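Local structure of L-threonine 3-dehydrogenase (Clostridioides difficile, 7OL1) at residues N258-T263 / V310-F315; K230-Y235 / N302-S307; G35-I40 / S195-P200; D184-R189 / V244-A249; G29-I34 / A53-V58. The protein probably catalyses the NAD-dependent oxidation of L-threonine at its 3-hydroxyl group, as a member of the NAD(P)-dependent epimerase/dehydratase family. All blocks are in the same frame, centred on the assembly; numbering follows the deposited sequence.

From the N terminus, contact 5 comes first, closing the short beta-alpha-beta loop between the glycine-rich turn at 29-34 and the end of strand 51-55. Before it closes, contact 3 opens on helix 33-46; it ends at the loop 195-200, so the two cross. Contact 4 opens at 184-189, inside that long loop, and closes on the end of helix 236-248. Contact 2 opens at 230-235, before contact 4 is complete, and contact 1 opens at 258-263, before contact 2 closes at 302-307. No loop lies wholly within another: each crosses the next, leading from the N-terminal beta-alpha-beta unit of the Rossmann-type sheet to helix 307-313. Contacts 1 and 2 meet at Thr263 and Asp232.

Contact 1: N258-T263 / V310-F315; sequences NAFNIT and VKEWNF
The ring of Phe260 takes the edge of the Trp313 indole over one face and the carboxylate of Glu312 at its edge. NE1 of Trp313 lies 3.0 Å above the plane of the Phe260 ring, over its centre, and the planes stand 76° apart: an edge-to-face stack that joins the last turn of helix 307-313 to strand 260-261 of the Rossmann-type sheet. CB of Phe315 lies over one indole face, offset toward its rim. CG of Trp313 sits between its backbone N and carbonyl carbon (chi1 51°), which turns the indole toward the strand.

Glu312 comes up obliquely, with OE1 3.4 Å from CZ of Phe260. Its oxygens are engaged beyond the ring, OE1 by the backbone N of Ile255 and OE2 by ND1 of His256.

Phe315 crosses Ile262 at about a right angle. CG2 of Ile262 makes a CH-pi contact with the Phe315 face, and the same methyl lies 4.0 Å from CZ2 of Trp313, so one branch meets two rings. Leu246 of helix 236-248 packs on both Phe260 and Trp313. At the edge of the Phe315 ring, in its plane, lies the backbone O of Thr263.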
# COMPACT_ATOMS: atom_id res chain seq x y z
N ASN A 258 0.01 13.11 -1.26
CA ASN A 258 0.25 12.00 -2.21
C ASN A 258 -0.97 11.11 -2.23
O ASN A 258 -1.16 10.36 -1.27
CB ASN A 258 1.54 11.23 -1.86
CG ASN A 258 2.81 12.07 -1.93
OD1 ASN A 258 3.36 12.26 -3.02
ND2 ASN A 258 3.27 12.55 -0.78
N ALA A 259 -1.82 11.21 -3.26
CA ALA A 259 -1.74 12.16 -4.36
C ALA A 259 -3.13 12.70 -4.71
O ALA A 259 -4.14 11.98 -4.52
CB ALA A 259 -1.17 11.47 -5.58
N PHE A 260 -3.16 13.86 -5.36
CA PHE A 260 -4.38 14.65 -5.60
C PHE A 260 -5.07 14.13 -6.83
O PHE A 260 -4.39 14.07 -7.84
CB PHE A 260 -4.04 16.12 -5.85
CG PHE A 260 -3.71 16.93 -4.63
CD1 PHE A 260 -4.70 17.56 -3.92
CD2 PHE A 260 -2.40 17.14 -4.24
CE1 PHE A 260 -4.41 18.35 -2.81
CE2 PHE A 260 -2.10 17.92 -3.13
CZ PHE A 260 -3.11 18.51 -2.40
N ASN A 261 -6.37 13.81 -6.76
CA ASN A 261 -7.21 13.62 -7.96
C ASN A 261 -7.12 14.87 -8.83
O ASN A 261 -7.23 16.01 -8.28
CB ASN A 261 -8.69 13.49 -7.65
CG ASN A 261 -9.06 12.23 -6.92
OD1 ASN A 261 -8.29 11.28 -6.90
ND2 ASN A 261 -10.25 12.25 -6.34
N ILE A 262 -6.95 14.69 -10.12
CA ILE A 262 -7.11 15.80 -11.08
C ILE A 262 -7.83 15.23 -12.28
O ILE A 262 -7.77 14.02 -12.48
CB ILE A 262 -5.78 16.46 -11.47
CG1 ILE A 262 -4.82 15.47 -12.11
CG2 ILE A 262 -5.13 17.15 -10.29
CD1 ILE A 262 -3.63 16.17 -12.79
N THR A 263 -8.53 16.09 -13.00
CA THR A 263 -9.24 15.71 -14.24
C THR A 263 -9.69 16.99 -14.93
O THR A 263 -9.69 18.07 -14.27
CB THR A 263 -10.39 14.75 -13.94
OG1 THR A 263 -10.83 14.24 -15.20
CG2 THR A 263 -11.49 15.45 -13.18
N VAL A 310 -8.24 21.74 -6.38
CA VAL A 310 -8.69 23.15 -6.61
C VAL A 310 -8.58 23.93 -5.30
O VAL A 310 -7.99 25.02 -5.31
CB VAL A 310 -10.10 23.30 -7.17
CG1 VAL A 310 -10.35 24.78 -7.44
CG2 VAL A 310 -10.36 22.46 -8.43
N LYS A 311 -9.04 23.39 -4.19
CA LYS A 311 -9.03 24.19 -2.94
C LYS A 311 -7.59 24.43 -2.48
O LYS A 311 -7.34 25.51 -1.98
CB LYS A 311 -9.93 23.57 -1.86
CG LYS A 311 -11.43 23.65 -2.15
CD LYS A 311 -12.32 23.08 -1.04
CE LYS A 311 -13.50 22.33 -1.60
NZ LYS A 311 -14.08 21.36 -0.63
N GLU A 312 -6.66 23.48 -2.64
CA GLU A 312 -5.40 23.47 -1.84
C GLU A 312 -4.23 24.12 -2.61
O GLU A 312 -3.28 24.60 -1.96
CB GLU A 312 -5.11 22.04 -1.41
CG GLU A 312 -6.16 21.46 -0.48
CD GLU A 312 -5.88 20.04 -0.02
OE1 GLU A 312 -4.71 19.76 0.37
OE2 GLU A 312 -6.82 19.22 -0.06
N TRP A 313 -4.25 24.11 -3.94
CA TRP A 313 -3.13 24.63 -4.77
C TRP A 313 -3.66 25.13 -6.12
O TRP A 313 -2.84 25.38 -7.02
CB TRP A 313 -2.01 23.58 -4.95
CG TRP A 313 -2.43 22.21 -5.42
CD1 TRP A 313 -2.84 21.16 -4.64
CD2 TRP A 313 -2.42 21.72 -6.77
NE1 TRP A 313 -3.12 20.06 -5.42
CE2 TRP A 313 -2.87 20.38 -6.73
CE3 TRP A 313 -2.07 22.26 -8.00
CZ2 TRP A 313 -3.00 19.60 -7.88
CZ3 TRP A 313 -2.16 21.47 -9.13
CH2 TRP A 313 -2.63 20.17 -9.07
N ASN A 314 -4.97 25.28 -6.25
CA ASN A 314 -5.59 26.03 -7.37
C ASN A 314 -5.33 25.28 -8.68
O ASN A 314 -4.97 25.92 -9.70
CB ASN A 314 -5.10 27.48 -7.38
CG ASN A 314 -5.88 28.33 -8.35
OD1 ASN A 314 -6.98 27.98 -8.77
ND2 ASN A 314 -5.30 29.45 -8.74
N PHE A 315 -5.54 23.97 -8.66
CA PHE A 315 -5.56 23.17 -9.91
C PHE A 315 -6.45 23.90 -10.93
O PHE A 315 -7.60 24.24 -10.63
CB PHE A 315 -6.01 21.73 -9.63
CG PHE A 315 -6.35 20.94 -10.87
CD1 PHE A 315 -5.38 20.62 -11.80
CD2 PHE A 315 -7.64 20.49 -11.08
CE1 PHE A 315 -5.70 19.85 -12.91
CE2 PHE A 315 -7.97 19.73 -12.19
CZ PHE A 315 -6.99 19.40 -13.11

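Contact 2: K230-Y235 / N302-S307; sequences KMDMMY and NSLDSS
Asp232 lays its carboxylate against the backbone and side chain of the neighbouring loop, with OD1 3.5 Å from CG of Leu304 and beside the backbone of Ser303. Its CG is anti to the carbonyl carbon (chi1 -67°), which directs the carboxylate to the loop. There OD2 accepts the backbone N-H of Leu304 through its syn lone pair, N to OD2 being 3.3 Å with an angle of 152° at the hydrogen. OD1 lies as near to that nitrogen, but the angle is poor and it makes no bond. The hydroxyl of Thr263 is probably a second donor to OD2, though modelled very close to it, and this would link three pieces of chain that are far apart in sequence.

Nearer the surface the contact is looser. CB of Lys230 stands 4.2 Å from CB of Asn302, while the rest of the lysine bends off, away from the loop.

Beyond Leu304 the loop turns in on itself. OD1 of Asp305 receives both the backbone N of Ser307, at 3.1 Å, and its OG. The first bond closes an Asx turn, the N-H meeting OD1 from above the carboxylate plane, just before the helix that follows Ser306.

Strand 232-235 runs beside strand 184-194 on one flank and pairs antiparallel with 265-266 on the other. The loop 302-307, strung between helices 291-299 and 307-313, runs alongside the start of 230-235, near strand 265-266, where the backbone O of Asn302 is also held by OG of Ser266.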
# COMPACT_ATOMS: atom_id res chain seq x y z
N LYS A 230 -17.42 5.50 -19.90
CA LYS A 230 -16.93 6.85 -19.51
C LYS A 230 -15.66 6.70 -18.67
O LYS A 230 -15.57 5.70 -17.88
CB LYS A 230 -18.04 7.64 -18.82
CG LYS A 230 -18.92 8.48 -19.76
CD LYS A 230 -19.99 9.31 -19.07
CE LYS A 230 -20.13 10.71 -19.64
NZ LYS A 230 -19.96 11.72 -18.57
N MET A 231 -14.71 7.63 -18.85
CA MET A 231 -13.35 7.62 -18.22
C MET A 231 -12.85 9.05 -18.00
O MET A 231 -13.15 9.92 -18.83
CB MET A 231 -12.35 6.88 -19.12
CG MET A 231 -12.06 5.47 -18.65
SD MET A 231 -11.14 4.46 -19.85
CE MET A 231 -12.00 4.87 -21.37
N ASP A 232 -12.05 9.31 -16.97
CA ASP A 232 -11.37 10.62 -16.92
C ASP A 232 -10.24 10.64 -17.96
O ASP A 232 -9.57 9.59 -18.17
CB ASP A 232 -10.76 10.95 -15.57
CG ASP A 232 -11.79 11.18 -14.50
OD1 ASP A 232 -12.28 10.15 -13.95
OD2 ASP A 232 -12.07 12.37 -14.23
N MET A 233 -10.05 11.82 -18.55
CA MET A 233 -8.98 12.15 -19.50
C MET A 233 -8.50 13.57 -19.22
O MET A 233 -9.23 14.35 -18.55
CB MET A 233 -9.47 12.10 -20.94
CG MET A 233 -10.01 10.77 -21.33
SD MET A 233 -8.71 9.65 -21.70
CE MET A 233 -9.69 8.25 -22.22
N MET A 234 -7.30 13.86 -19.72
CA MET A 234 -6.65 15.18 -19.64
C MET A 234 -5.69 15.32 -20.84
O MET A 234 -5.09 14.30 -21.26
CB MET A 234 -5.95 15.31 -18.29
CG MET A 234 -5.43 16.71 -18.02
SD MET A 234 -4.74 17.02 -16.36
CE MET A 234 -5.93 16.16 -15.34
N TYR A 235 -5.63 16.50 -21.46
CA TYR A 235 -4.71 16.78 -22.59
C TYR A 235 -3.32 17.08 -22.02
O TYR A 235 -3.22 17.92 -21.06
CB TYR A 235 -5.16 18.01 -23.39
CG TYR A 235 -4.63 18.16 -24.80
CD1 TYR A 235 -4.34 17.05 -25.58
CD2 TYR A 235 -4.49 19.41 -25.37
CE1 TYR A 235 -3.91 17.18 -26.88
CE2 TYR A 235 -4.06 19.56 -26.68
CZ TYR A 235 -3.78 18.44 -27.44
OH TYR A 235 -3.37 18.54 -28.74
N ASN A 302 -15.56 6.62 -13.38
CA ASN A 302 -16.08 7.31 -14.58
C ASN A 302 -15.61 8.76 -14.53
O ASN A 302 -15.37 9.34 -15.63
CB ASN A 302 -17.61 7.24 -14.67
CG ASN A 302 -18.17 5.85 -14.51
OD1 ASN A 302 -17.67 4.90 -15.12
ND2 ASN A 302 -19.20 5.72 -13.68
N SER A 303 -15.50 9.32 -13.32
CA SER A 303 -15.13 10.74 -13.09
C SER A 303 -14.65 10.93 -11.65
O SER A 303 -15.23 10.30 -10.75
CB SER A 303 -16.28 11.67 -13.42
OG SER A 303 -17.24 11.66 -12.38
N LEU A 304 -13.64 11.78 -11.43
CA LEU A 304 -13.06 12.01 -10.09
C LEU A 304 -13.42 13.43 -9.67
O LEU A 304 -13.68 14.28 -10.57
CB LEU A 304 -11.53 11.89 -10.07
CG LEU A 304 -10.86 10.68 -10.74
CD1 LEU A 304 -9.42 11.02 -11.10
CD2 LEU A 304 -10.90 9.45 -9.85
N ASP A 305 -13.28 13.69 -8.37
CA ASP A 305 -13.51 15.01 -7.76
C ASP A 305 -12.17 15.70 -7.49
O ASP A 305 -11.55 15.43 -6.45
CB ASP A 305 -14.40 14.84 -6.52
CG ASP A 305 -14.77 16.15 -5.83
OD1 ASP A 305 -14.52 17.21 -6.43
OD2 ASP A 305 -15.25 16.09 -4.69
N SER A 306 -11.83 16.69 -8.33
CA SER A 306 -10.62 17.55 -8.22
C SER A 306 -10.72 18.62 -7.13
O SER A 306 -9.79 19.47 -7.02
CB SER A 306 -10.31 18.22 -9.55
OG SER A 306 -11.30 17.98 -10.54
N SER A 307 -11.77 18.63 -6.31
CA SER A 307 -12.01 19.77 -5.38
C SER A 307 -10.78 19.99 -4.49
O SER A 307 -10.28 21.14 -4.45
CB SER A 307 -13.24 19.60 -4.50
OG SER A 307 -14.40 19.43 -5.28

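Contact 3: G35-I40 / S195-P200; sequences GSELTI and SYVTPP
Glu37 and Val197 point at one another from opposite directions, so that the carboxylate end of the glutamate comes to rest against the branch point of the valine. CD of Glu37 is 3.6 Å from CB of Val197, and OE1 lies 3.4 Å from its CG2. The glutamate chain is extended beyond CG, which carries the acid clear of its helix. On the valine, CG2 is the branch turned to meet it, being anti to the carbonyl carbon, with CG1 anti to the backbone N (chi1 177°).

The other oxygen, OE2, is directed to Ser195. A weak hydrogen bond from OG of Ser195 is modelled there, but OE2 also crowds the serine CB, so its place is doubtful. Here the first helix of the Rossmann-type fold, 33-46, which follows the glycine-rich turn, faces the loop that leaves strand 184-194 at the C-terminal end of the sheet. Met236, at the start of helix 236-248, touches both Glu37 and Ser195.

Within the loop the serine hydroxyl also accepts: the backbone N of Thr198 donates to OG of Ser195 at 3.3 Å and 153°, an ST motif within 195-198.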
# COMPACT_ATOMS: atom_id res chain seq x y z
N GLY A 35 7.42 12.20 -19.32
CA GLY A 35 8.81 12.71 -19.39
C GLY A 35 9.18 13.29 -20.77
O GLY A 35 9.75 14.41 -20.84
N SER A 36 8.87 12.57 -21.86
CA SER A 36 9.17 13.04 -23.23
C SER A 36 8.80 14.52 -23.35
O SER A 36 9.65 15.30 -23.80
CB SER A 36 8.49 12.22 -24.26
OG SER A 36 9.10 10.94 -24.31
N GLU A 37 7.61 14.90 -22.89
CA GLU A 37 7.09 16.27 -23.13
C GLU A 37 7.43 17.18 -21.95
O GLU A 37 7.55 18.40 -22.19
CB GLU A 37 5.59 16.24 -23.43
CG GLU A 37 5.21 15.07 -24.32
CD GLU A 37 3.88 15.28 -25.00
OE1 GLU A 37 3.55 16.48 -25.25
OE2 GLU A 37 3.20 14.24 -25.29
N LEU A 38 7.56 16.62 -20.74
CA LEU A 38 7.87 17.45 -19.54
C LEU A 38 9.29 18.03 -19.66
O LEU A 38 9.44 19.24 -19.38
CB LEU A 38 7.71 16.64 -18.25
CG LEU A 38 7.96 17.46 -16.98
CD1 LEU A 38 6.82 18.45 -16.75
CD2 LEU A 38 8.17 16.59 -15.75
N THR A 39 10.29 17.22 -20.05
CA THR A 39 11.73 17.63 -19.97
C THR A 39 11.91 18.82 -20.92
O THR A 39 12.53 19.84 -20.50
CB THR A 39 12.72 16.47 -20.19
OG1 THR A 39 13.08 16.36 -21.56
CG2 THR A 39 12.23 15.12 -19.73
N ILE A 40 11.30 18.76 -22.10
CA ILE A 40 11.27 19.89 -23.07
C ILE A 40 10.64 21.13 -22.45
O ILE A 40 11.21 22.22 -22.58
CB ILE A 40 10.50 19.48 -24.31
CG1 ILE A 40 11.28 18.46 -25.15
CG2 ILE A 40 10.12 20.72 -25.09
CD1 ILE A 40 10.38 17.63 -26.06
N SER A 195 -1.75 12.87 -25.93
CA SER A 195 -0.69 13.73 -26.53
C SER A 195 -0.55 13.46 -28.03
O SER A 195 -1.02 12.42 -28.53
CB SER A 195 0.63 13.59 -25.82
OG SER A 195 1.42 12.56 -26.39
N TYR A 196 0.10 14.41 -28.70
CA TYR A 196 0.38 14.38 -30.15
C TYR A 196 1.85 14.01 -30.42
O TYR A 196 2.12 13.55 -31.53
CB TYR A 196 0.05 15.73 -30.77
CG TYR A 196 0.58 16.94 -30.06
CD1 TYR A 196 1.84 17.44 -30.32
CD2 TYR A 196 -0.23 17.66 -29.19
CE1 TYR A 196 2.30 18.60 -29.72
CE2 TYR A 196 0.22 18.82 -28.57
CZ TYR A 196 1.49 19.30 -28.84
OH TYR A 196 1.94 20.44 -28.24
N VAL A 197 2.73 14.20 -29.43
CA VAL A 197 4.19 13.88 -29.50
C VAL A 197 4.40 12.37 -29.43
O VAL A 197 5.32 11.88 -30.10
CB VAL A 197 5.00 14.57 -28.38
CG1 VAL A 197 6.47 14.20 -28.41
CG2 VAL A 197 4.83 16.09 -28.39
N THR A 198 3.63 11.65 -28.61
CA THR A 198 3.88 10.22 -28.29
C THR A 198 2.83 9.41 -29.03
O THR A 198 1.66 9.77 -29.07
CB THR A 198 3.96 9.98 -26.77
OG1 THR A 198 4.84 10.90 -26.09
CG2 THR A 198 4.36 8.55 -26.48
N PRO A 199 3.25 8.38 -29.80
CA PRO A 199 2.32 7.62 -30.63
C PRO A 199 1.49 6.62 -29.82
O PRO A 199 2.01 6.06 -28.86
CB PRO A 199 3.22 6.88 -31.64
CG PRO A 199 4.56 6.77 -30.94
CD PRO A 199 4.65 7.97 -30.01
N PRO A 200 0.22 6.39 -30.22
CA PRO A 200 -0.65 5.36 -29.64
C PRO A 200 0.06 4.04 -29.36
O PRO A 200 0.54 3.47 -30.30
CB PRO A 200 -1.68 5.10 -30.76
CG PRO A 200 -1.80 6.42 -31.48
CD PRO A 200 -0.46 7.12 -31.31

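Contact 4: D184-R189 / V244-A249; sequences DTRGVR and VDLIEA
Arg186 reaches across to the C-terminal end of helix 236-248 and gives NH1 to two backbone carbonyls. NH1 to O of Leu246 is 2.6 Å, with the donor almost straight ahead of the carbonyl; NH1 to O of Ala249 is 3.0 Å, the oxygen lying in the guanidinium plane although the donor stands above the carbonyl plane. The Ile247 oxygen lies over one face of the same group, at an angle too poor for a bond.

The other flank of the guanidinium turns back to its own strand. NE donates to OD1 of Asp184 at 2.8 Å (162°) in a salt bridge, with NH2 sharing that oxygen at 3.3 Å, a side-on grip by two nitrogens. Arg257 also pairs with OD1, so two arginines share it. O of Leu246 also accepts from N of Ala249. Bonds on both flanks hold the buried guanidinium against rotation, and its charge would suit the helix end, where carbonyls gather partial negative charge.

The apolar part of the contact is CD2 of Leu246 on CG1 of Val188, 3.7 Å apart.

This is the beta-alpha packing of a Rossmann-type sheet: strand 184-186 and helix 244-248 run roughly antiparallel, at 151°, with axes 9.5 Å apart. Phe134 of strand 132-138 touches Leu246 and Val188, and Trp313 of helix 307-313 touches Ala249.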
# COMPACT_ATOMS: atom_id res chain seq x y z
N ASP A 184 9.53 17.12 1.44
CA ASP A 184 8.47 17.77 0.64
C ASP A 184 8.08 16.79 -0.48
O ASP A 184 8.42 17.04 -1.66
CB ASP A 184 8.80 19.22 0.19
CG ASP A 184 7.69 19.90 -0.62
OD1 ASP A 184 6.50 19.64 -0.32
OD2 ASP A 184 8.01 20.61 -1.63
N THR A 185 7.25 15.80 -0.14
CA THR A 185 6.59 14.90 -1.13
C THR A 185 5.19 15.42 -1.55
O THR A 185 4.43 15.96 -0.70
CB THR A 185 6.56 13.48 -0.56
OG1 THR A 185 5.53 13.37 0.42
CG2 THR A 185 7.90 13.11 0.03
N ARG A 186 4.87 15.21 -2.82
CA ARG A 186 3.61 15.64 -3.47
C ARG A 186 3.35 14.85 -4.74
O ARG A 186 4.34 14.42 -5.37
CB ARG A 186 3.70 17.10 -3.91
CG ARG A 186 3.96 18.08 -2.77
CD ARG A 186 4.07 19.47 -3.33
NE ARG A 186 4.64 20.36 -2.33
CZ ARG A 186 4.49 21.69 -2.31
NH1 ARG A 186 3.81 22.33 -3.26
NH2 ARG A 186 5.05 22.38 -1.34
N GLY A 187 2.10 14.74 -5.18
CA GLY A 187 1.81 14.03 -6.43
C GLY A 187 0.39 14.18 -6.90
O GLY A 187 -0.44 14.68 -6.17
N VAL A 188 0.10 13.68 -8.09
CA VAL A 188 -1.25 13.74 -8.67
C VAL A 188 -1.59 12.35 -9.16
O VAL A 188 -0.67 11.62 -9.50
CB VAL A 188 -1.32 14.78 -9.81
CG1 VAL A 188 -0.99 16.17 -9.30
CG2 VAL A 188 -0.42 14.38 -10.97
N ARG A 189 -2.87 12.00 -9.14
CA ARG A 189 -3.42 10.81 -9.81
C ARG A 189 -3.84 11.25 -11.21
O ARG A 189 -4.91 11.82 -11.38
CB ARG A 189 -4.58 10.22 -9.01
CG ARG A 189 -4.31 10.09 -7.51
CD ARG A 189 -5.36 9.20 -6.87
NE ARG A 189 -5.10 8.95 -5.47
CZ ARG A 189 -5.76 9.47 -4.45
NH1 ARG A 189 -6.78 10.29 -4.63
NH2 ARG A 189 -5.40 9.12 -3.23
N VAL A 244 3.84 21.29 -12.43
CA VAL A 244 4.56 22.54 -12.03
C VAL A 244 3.75 23.29 -10.97
O VAL A 244 4.33 23.63 -9.88
CB VAL A 244 4.84 23.42 -13.26
CG1 VAL A 244 5.69 24.62 -12.88
CG2 VAL A 244 5.49 22.61 -14.36
N ASP A 245 2.46 23.56 -11.26
CA ASP A 245 1.56 24.32 -10.35
C ASP A 245 1.68 23.69 -8.96
O ASP A 245 2.02 24.44 -8.00
CB ASP A 245 0.12 24.42 -10.88
CG ASP A 245 -0.05 25.25 -12.16
OD1 ASP A 245 0.81 26.14 -12.44
OD2 ASP A 245 -1.03 24.98 -12.90
N LEU A 246 1.58 22.35 -8.88
CA LEU A 246 1.62 21.62 -7.58
C LEU A 246 3.03 21.63 -6.99
O LEU A 246 3.14 21.86 -5.76
CB LEU A 246 1.06 20.19 -7.68
CG LEU A 246 1.26 19.35 -6.41
CD1 LEU A 246 0.71 20.06 -5.18
CD2 LEU A 246 0.66 17.95 -6.53
N ILE A 247 4.09 21.38 -7.77
CA ILE A 247 5.47 21.30 -7.17
C ILE A 247 5.75 22.61 -6.39
O ILE A 247 6.33 22.52 -5.25
CB ILE A 247 6.58 20.96 -8.19
CG1 ILE A 247 6.66 19.44 -8.42
CG2 ILE A 247 7.92 21.49 -7.71
CD1 ILE A 247 7.23 19.02 -9.76
N GLU A 248 5.32 23.73 -6.99
CA GLU A 248 5.68 25.13 -6.60
C GLU A 248 4.61 25.77 -5.72
O GLU A 248 4.87 26.87 -5.22
CB GLU A 248 5.90 25.97 -7.86
CG GLU A 248 7.01 25.42 -8.73
CD GLU A 248 7.72 26.43 -9.60
OE1 GLU A 248 7.04 27.05 -10.46
OE2 GLU A 248 8.96 26.57 -9.45
N ALA A 249 3.47 25.12 -5.53
CA ALA A 249 2.37 25.64 -4.70
C ALA A 249 2.86 25.95 -3.28
O ALA A 249 3.78 25.32 -2.78
CB ALA A 249 1.23 24.67 -4.68

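Contact 5: G29-I34 / A53-V58; sequences GALGQI and ASSRRV
The backbone N of Ala30 donates to O of Ser54 at 3.0 Å and 160°, the direct hydrogen bond that ties the turn after strand 25-28 to the last residues of strand 51-55. Residues Gly29, Gly32 and Gly35 fit the glycine-rich GxxGxxG pattern of extended short-chain dehydrogenases; the present model is an apoenzyme. Gly29 has positive phi, which favours glycine, and begins a type I turn closed by Gly32 N to Gly29 O.

A water adds a second, indirect tie. It accepts from N of Leu31 at 3.0 Å and sits 2.8 Å from OG of Ser55, bridging the turn to the strand end. The Ser55 hydroxyl is anti to its own backbone N (chi1 -175°), which brings it round to the side of the turn.

Leu31 lies alongside this serine, its CG 3.9 Å from CB of Ser55, while CD1 runs on to 3.5 Å from O of Arg57. Two methyls also meet, CB of Ala30 and CB of Ala53 at 3.7 Å, with Thr39 and Arg43 of helix 33-46 packed nearby.

Small residues let the backbones approach closely, with CA of Gly29 and CA of Ser55 5.1 Å apart. The direct and water-mediated ties rest largely on peptide groups, consistent with a loop that in relatives receives the dinucleotide pyrophosphate.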
# COMPACT_ATOMS: atom_id res chain seq x y z
N GLY A 29 12.80 8.62 -15.38
CA GLY A 29 11.79 8.14 -16.33
C GLY A 29 11.49 9.16 -17.42
O GLY A 29 10.37 9.18 -17.97
N ALA A 30 12.49 9.94 -17.78
CA ALA A 30 12.33 11.10 -18.68
C ALA A 30 11.94 10.69 -20.10
O ALA A 30 11.64 11.60 -20.85
CB ALA A 30 13.60 11.91 -18.71
N LEU A 31 11.96 9.41 -20.49
CA LEU A 31 11.62 9.05 -21.90
C LEU A 31 10.24 8.38 -22.01
O LEU A 31 9.80 8.10 -23.16
CB LEU A 31 12.72 8.17 -22.49
CG LEU A 31 14.12 8.79 -22.53
CD1 LEU A 31 15.06 7.88 -23.29
CD2 LEU A 31 14.13 10.18 -23.14
N GLY A 32 9.55 8.16 -20.89
CA GLY A 32 8.12 7.79 -20.87
C GLY A 32 7.26 8.85 -21.52
O GLY A 32 7.83 9.88 -21.96
N GLN A 33 5.95 8.63 -21.58
CA GLN A 33 4.97 9.51 -22.29
C GLN A 33 5.03 10.94 -21.72
O GLN A 33 5.12 11.90 -22.54
CB GLN A 33 3.57 8.92 -22.16
CG GLN A 33 2.53 9.61 -23.03
CD GLN A 33 1.10 9.49 -22.54
OE1 GLN A 33 0.17 9.93 -23.20
NE2 GLN A 33 0.92 8.89 -21.37
N ILE A 34 4.96 11.06 -20.40
CA ILE A 34 4.98 12.34 -19.63
C ILE A 34 6.38 12.95 -19.70
O ILE A 34 6.50 14.16 -20.03
CB ILE A 34 4.58 12.09 -18.16
CG1 ILE A 34 3.27 11.29 -18.03
CG2 ILE A 34 4.60 13.38 -17.34
CD1 ILE A 34 2.76 11.14 -16.61
N ALA A 53 17.61 15.31 -17.55
CA ALA A 53 16.80 14.15 -17.96
C ALA A 53 17.60 12.87 -17.73
O ALA A 53 18.76 12.90 -18.06
CB ALA A 53 16.41 14.26 -19.40
N SER A 54 16.97 11.82 -17.22
CA SER A 54 17.58 10.51 -16.88
C SER A 54 16.65 9.37 -17.32
O SER A 54 15.46 9.58 -17.30
CB SER A 54 17.90 10.46 -15.41
OG SER A 54 16.84 9.94 -14.62
N SER A 55 17.19 8.21 -17.71
CA SER A 55 16.43 7.00 -18.13
C SER A 55 17.32 5.76 -17.98
O SER A 55 18.52 5.95 -17.92
CB SER A 55 15.92 7.14 -19.54
OG SER A 55 15.10 6.03 -19.91
N ARG A 56 16.74 4.57 -17.93
CA ARG A 56 17.44 3.26 -17.88
C ARG A 56 18.23 3.08 -19.19
O ARG A 56 19.37 2.55 -19.13
CB ARG A 56 16.42 2.13 -17.67
CG ARG A 56 17.02 0.78 -17.34
CD ARG A 56 16.11 -0.40 -17.71
NE ARG A 56 16.81 -1.68 -17.85
CZ ARG A 56 17.27 -2.43 -16.84
NH1 ARG A 56 17.13 -2.04 -15.58
NH2 ARG A 56 17.88 -3.58 -17.09
N ARG A 57 17.66 3.52 -20.32
CA ARG A 57 18.13 3.20 -21.69
C ARG A 57 17.73 4.37 -22.59
O ARG A 57 16.57 4.82 -22.44
CB ARG A 57 17.50 1.92 -22.27
CG ARG A 57 17.89 0.61 -21.59
CD ARG A 57 16.93 -0.58 -21.77
NE ARG A 57 16.50 -0.77 -23.16
CZ ARG A 57 15.28 -0.50 -23.66
NH1 ARG A 57 14.29 -0.05 -22.91
NH2 ARG A 57 15.06 -0.71 -24.95
N VAL A 58 18.66 4.83 -23.44
CA VAL A 58 18.49 5.75 -24.61
C VAL A 58 17.46 5.19 -25.60
O VAL A 58 17.28 3.96 -25.65
CB VAL A 58 19.83 5.96 -25.35
CG1 VAL A 58 20.64 7.11 -24.76
CG2 VAL A 58 20.66 4.68 -25.43
O HOH W 1 12.37 6.60 -19.47